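Local coordinates for putative peptidase M23 (Pseudomonas aeruginosa PAO1, PDB 2HSI), which binds a zinc ion and is probably a metalloendopeptidase of the M23 family, at residues R129-A140 and I202-T213. Numbering follows the deposited sequence. Where two conformers were deposited one is given.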
loop_
_atom_site.group_PDB
_atom_site.type_symbol
_atom_site.label_atom_id
_atom_site.label_comp_id
_atom_site.label_asym_id
_atom_site.label_seq_id
_atom_site.Cartn_x
_atom_site.Cartn_y
_atom_site.Cartn_z
ATOM N N ARG A 129 -3.712 25.195 4.004
ATOM C CA ARG A 129 -2.544 24.318 3.894
ATOM C C ARG A 129 -2.954 22.856 4.072
ATOM O O ARG A 129 -2.646 22.037 3.213
ATOM C CB ARG A 129 -1.464 24.696 4.917
ATOM C CG ARG A 129 -0.247 23.773 4.927
ATOM C CD ARG A 129 0.533 23.853 6.246
ATOM N NE ARG A 129 1.566 22.817 6.296
ATOM C CZ ARG A 129 2.487 22.694 7.243
ATOM N NH1 ARG A 129 3.377 21.709 7.164
ATOM N NH2 ARG A 129 2.534 23.554 8.259
ATOM N N ILE A 130 -3.656 22.553 5.169
ATOM C CA ILE A 130 -4.080 21.185 5.506
ATOM C C ILE A 130 -4.914 20.548 4.384
ATOM O O ILE A 130 -4.689 19.381 4.041
ATOM C CB ILE A 130 -4.788 21.122 6.907
ATOM C CG1 ILE A 130 -3.744 21.239 8.033
ATOM C CG2 ILE A 130 -5.616 19.845 7.071
ATOM C CD1 ILE A 130 -4.306 21.639 9.407
ATOM N N GLU A 131 -5.833 21.342 3.812
ATOM C CA GLU A 131 -6.673 20.909 2.696
ATOM C C GLU A 131 -5.820 20.506 1.489
ATOM O O GLU A 131 -6.055 19.460 0.884
ATOM C CB GLU A 131 -7.674 22.010 2.318
ATOM C CG GLU A 131 -8.681 21.621 1.235
ATOM C CD GLU A 131 -9.793 22.648 1.036
ATOM O OE1 GLU A 131 -10.911 22.233 0.665
ATOM O OE2 GLU A 131 -9.559 23.860 1.243
ATOM N N ARG A 132 -4.829 21.337 1.169
ATOM C CA ARG A 132 -3.901 21.095 0.073
ATOM C C ARG A 132 -3.047 19.839 0.309
ATOM O O ARG A 132 -2.874 19.033 -0.606
ATOM C CB ARG A 132 -3.013 22.323 -0.124
ATOM C CG ARG A 132 -2.604 22.564 -1.558
ATOM C CD ARG A 132 -1.346 23.411 -1.645
ATOM N NE ARG A 132 -0.146 22.624 -1.354
ATOM C CZ ARG A 132 0.533 22.661 -0.209
ATOM N NH1 ARG A 132 0.152 23.460 0.781
ATOM N NH2 ARG A 132 1.602 21.894 -0.054
ATOM N N GLU A 133 -2.551 19.678 1.539
ATOM C CA GLU A 133 -1.772 18.497 1.969
ATOM C C GLU A 133 -2.562 17.184 1.952
ATOM O O GLU A 133 -2.030 16.138 1.563
ATOM C CB GLU A 133 -1.166 18.728 3.358
ATOM C CG GLU A 133 -0.185 19.912 3.403
ATOM C CD GLU A 133 0.419 20.147 4.770
ATOM O OE1 GLU A 133 -0.150 19.696 5.785
ATOM O OE2 GLU A 133 1.487 20.790 4.831
ATOM N N LEU A 134 -3.823 17.244 2.380
ATOM C CA LEU A 134 -4.743 16.118 2.235
ATOM C C LEU A 134 -4.971 15.773 0.766
ATOM O O LEU A 134 -4.954 14.596 0.402
ATOM C CB LEU A 134 -6.082 16.392 2.945
ATOM C CG LEU A 134 -7.233 15.390 2.742
ATOM C CD1 LEU A 134 -6.902 14.012 3.330
ATOM C CD2 LEU A 134 -8.543 15.938 3.318
ATOM N N ALA A 135 -5.157 16.793 -0.069
ATOM C CA ALA A 135 -5.377 16.598 -1.507
ATOM C C ALA A 135 -4.188 15.946 -2.223
ATOM O O ALA A 135 -4.378 15.105 -3.106
ATOM C CB ALA A 135 -5.742 17.905 -2.173
ATOM N N GLU A 136 -2.973 16.345 -1.845
ATOM C CA GLU A 136 -1.744 15.780 -2.425
ATOM C C GLU A 136 -1.611 14.303 -2.091
ATOM O O GLU A 136 -1.272 13.481 -2.958
ATOM C CB GLU A 136 -0.504 16.504 -1.895
ATOM C CG GLU A 136 -0.280 17.882 -2.470
ATOM C CD GLU A 136 0.870 18.612 -1.797
ATOM O OE1 GLU A 136 1.765 17.951 -1.214
ATOM O OE2 GLU A 136 0.877 19.854 -1.853
ATOM N N GLN A 137 -1.861 13.975 -0.829
ATOM C CA GLN A 137 -1.749 12.600 -0.361
ATOM C C GLN A 137 -2.838 11.696 -0.946
ATOM O O GLN A 137 -2.572 10.544 -1.301
ATOM C CB GLN A 137 -1.745 12.555 1.160
ATOM C CG GLN A 137 -0.431 13.038 1.749
ATOM C CD GLN A 137 -0.469 13.178 3.252
ATOM O OE1 GLN A 137 0.026 12.317 3.970
ATOM N NE2 GLN A 137 -1.049 14.275 3.739
ATOM N N THR A 138 -4.052 12.237 -1.056
ATOM C CA THR A 138 -5.181 11.528 -1.676
ATOM C C THR A 138 -4.878 11.186 -3.152
ATOM O O THR A 138 -5.056 10.031 -3.587
ATOM C CB THR A 138 -6.495 12.350 -1.522
ATOM O OG1 THR A 138 -6.799 12.499 -0.126
ATOM C CG2 THR A 138 -7.663 11.665 -2.214
ATOM N N ALA A 139 -4.375 12.173 -3.891
ATOM C CA ALA A 139 -3.953 11.976 -5.280
ATOM C C ALA A 139 -2.853 10.925 -5.422
ATOM O O ALA A 139 -2.902 10.107 -6.340
ATOM C CB ALA A 139 -3.515 13.288 -5.902
ATOM N N ALA A 140 -1.880 10.937 -4.506
ATOM C CA ALA A 140 -0.762 9.978 -4.561
ATOM C C ALA A 140 -1.211 8.518 -4.416
ATOM O O ALA A 140 -0.775 7.646 -5.171
ATOM C CB ALA A 140 0.278 10.306 -3.524
ATOM N N ILE A 202 6.929 9.000 -5.499
ATOM C CA ILE A 202 5.904 9.786 -6.188
ATOM C C ILE A 202 5.388 10.966 -5.357
ATOM O O ILE A 202 4.622 11.801 -5.862
ATOM C CB ILE A 202 4.716 8.909 -6.665
ATOM C CG1 ILE A 202 4.073 8.157 -5.492
ATOM C CG2 ILE A 202 5.189 7.969 -7.779
ATOM C CD1 ILE A 202 2.638 7.645 -5.748
ATOM N N LEU A 203 5.818 11.040 -4.099
ATOM C CA LEU A 203 5.438 12.175 -3.230
ATOM C C LEU A 203 6.370 12.351 -2.033
ATOM O O LEU A 203 6.735 11.389 -1.368
ATOM C CB LEU A 203 3.972 12.058 -2.755
ATOM C CG LEU A 203 3.353 13.244 -1.988
ATOM C CD1 LEU A 203 3.494 14.544 -2.753
ATOM C CD2 LEU A 203 1.898 13.007 -1.645
ATOM N N ILE A 204 6.775 13.597 -1.805
ATOM C CA ILE A 204 7.563 13.988 -0.647
ATOM C C ILE A 204 6.881 15.236 -0.099
ATOM O O ILE A 204 6.574 16.159 -0.842
ATOM C CB ILE A 204 9.040 14.279 -1.015
ATOM C CG1 ILE A 204 9.778 12.977 -1.329
ATOM C CG2 ILE A 204 9.780 15.015 0.124
ATOM C CD1 ILE A 204 11.187 13.191 -1.905
ATOM N N GLY A 205 6.590 15.233 1.188
ATOM C CA GLY A 205 5.999 16.406 1.804
ATOM C C GLY A 205 6.503 16.616 3.210
ATOM O O GLY A 205 7.135 15.742 3.797
ATOM N N ASP A 206 6.246 17.810 3.720
ATOM C CA ASP A 206 6.454 18.103 5.127
ATOM C C ASP A 206 5.127 18.663 5.596
ATOM O O ASP A 206 4.840 19.854 5.449
ATOM C CB ASP A 206 7.603 19.091 5.351
ATOM C CG ASP A 206 8.173 19.024 6.772
ATOM O OD1 ASP A 206 7.430 18.711 7.729
ATOM O OD2 ASP A 206 9.381 19.294 6.940
ATOM N N TYR A 207 4.319 17.769 6.144
ATOM C CA TYR A 207 2.912 18.052 6.385
ATOM C C TYR A 207 2.613 18.379 7.829
ATOM O O TYR A 207 3.350 17.980 8.722
ATOM C CB TYR A 207 2.067 16.858 5.932
ATOM C CG TYR A 207 2.226 16.511 4.464
ATOM C CD1 TYR A 207 2.266 17.509 3.487
ATOM C CD2 TYR A 207 2.313 15.184 4.052
ATOM C CE1 TYR A 207 2.395 17.202 2.138
ATOM C CE2 TYR A 207 2.453 14.866 2.710
ATOM C CZ TYR A 207 2.484 15.872 1.761
ATOM O OH TYR A 207 2.618 15.547 0.431
ATOM N N PHE A 208 1.519 19.108 8.040
ATOM C CA PHE A 208 1.104 19.535 9.375
ATOM C C PHE A 208 0.917 18.368 10.351
ATOM O O PHE A 208 1.439 18.403 11.463
ATOM C CB PHE A 208 -0.177 20.382 9.298
ATOM C CG PHE A 208 -0.605 20.947 10.626
ATOM C CD1 PHE A 208 -0.103 22.168 11.062
ATOM C CD2 PHE A 208 -1.492 20.250 11.451
ATOM C CE1 PHE A 208 -0.481 22.693 12.300
ATOM C CE2 PHE A 208 -1.871 20.761 12.690
ATOM C CZ PHE A 208 -1.368 21.985 13.114
ATOM N N PHE A 209 0.168 17.344 9.937
ATOM C CA PHE A 209 -0.099 16.181 10.789
ATOM C C PHE A 209 0.962 15.086 10.654
ATOM O O PHE A 209 1.506 14.605 11.656
ATOM C CB PHE A 209 -1.490 15.603 10.495
ATOM C CG PHE A 209 -2.619 16.535 10.847
ATOM C CD1 PHE A 209 -2.933 16.795 12.174
ATOM C CD2 PHE A 209 -3.371 17.149 9.849
ATOM C CE1 PHE A 209 -3.977 17.666 12.509
ATOM C CE2 PHE A 209 -4.419 18.018 10.170
ATOM C CZ PHE A 209 -4.718 18.278 11.503
ATOM N N ASN A 210 1.254 14.711 9.412
ATOM C CA ASN A 210 2.121 13.569 9.119
ATOM C C ASN A 210 3.621 13.853 9.148
ATOM O O ASN A 210 4.411 12.920 9.103
ATOM C CB ASN A 210 1.732 12.940 7.768
ATOM C CG ASN A 210 0.414 12.177 7.832
ATOM O OD1 ASN A 210 -0.049 11.810 8.915
ATOM N ND2 ASN A 210 -0.187 11.921 6.667
ATOM N N GLY A 211 4.010 15.128 9.216
ATOM C CA GLY A 211 5.431 15.496 9.172
ATOM C C GLY A 211 6.105 15.116 7.869
ATOM O O GLY A 211 5.461 15.119 6.804
ATOM N N LYS A 212 7.396 14.789 7.941
ATOM C CA LYS A 212 8.137 14.414 6.733
ATOM C C LYS A 212 7.608 13.079 6.220
ATOM O O LYS A 212 7.645 12.066 6.917
ATOM C CB LYS A 212 9.653 14.367 6.954
ATOM C CG LYS A 212 10.263 15.704 7.392
ATOM C CD LYS A 212 11.775 15.676 7.289
ATOM C CE LYS A 212 12.393 16.761 8.162
ATOM N NZ LYS A 212 11.823 18.111 7.912
ATOM N N THR A 213 7.079 13.120 5.004
ATOM C CA THR A 213 6.291 12.019 4.467
ATOM C C THR A 213 6.843 11.666 3.115
ATOM O O THR A 213 7.165 12.559 2.344
ATOM C CB THR A 213 4.796 12.416 4.346
ATOM O OG1 THR A 213 4.309 12.813 5.631
ATOM C CG2 THR A 213 3.928 11.250 3.823
HETATM O O HOH W 1 -1.357 17.868 7.274
HETATM O O HOH W 2 4.488 18.823 -0.733
HETATM O O HOH W 3 -0.752 15.264 6.972
#
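The amide nitrogen of Gln137 lies over one face of the Tyr207 ring, offset toward CD2, where helix 127-141 packs on the hairpin of strands 199-207 and 213-219 in the M23 peptidase fold. The short helical and strand axes run nearly antiparallel and approach to 9.0 Å. Gln137 can be followed outward. From CB the chain is extended, with CG anti to the carbonyl carbon (chi1 -74°). CG comes to the rim of the ring, 3.5 Å from Tyr207 CE2, and CD lies 3.4 Å from the same CE2. At the tip the two amide atoms diverge. NE2 sits over the ring near Tyr207 CD2 and turns back to donate to Glu133 O, which also accepts the helical Gln137 N from the opposite face of its carbonyl plane. OE1 instead accepts from Asn210 ND2 at 2.7 Å, in its carbonyl plane and on a lone pair. With both ends bonded and the amide plane only 27° from the ring plane, the group's rotation is fixed. The Asn210 side chain is about 8 Å from the zinc ion, so this bond ties the helix to a turn near the metal site.

The ring's hydroxyl donates to Glu136 OE1 at 3.0 Å, nearly along the carboxylate C-O axis; Arg132 makes a salt bridge to the other oxygen, OE2. Glu133 CG packs against Tyr207 CD1, and its OE1 takes an almost straight bond (174°) from Phe208 N. Its OE2 forms a salt bridge with Arg129 NE, while Arg129 NH1 donates a 2.9 Å hydrogen bond to Asp206 O. At the far end of the helix segment, Ala140 CB meets Leu203 CD2. Near the turn, Ile130 CD1 makes a CH-pi contact over the Phe208 face, 4.1 Å from the ring centroid.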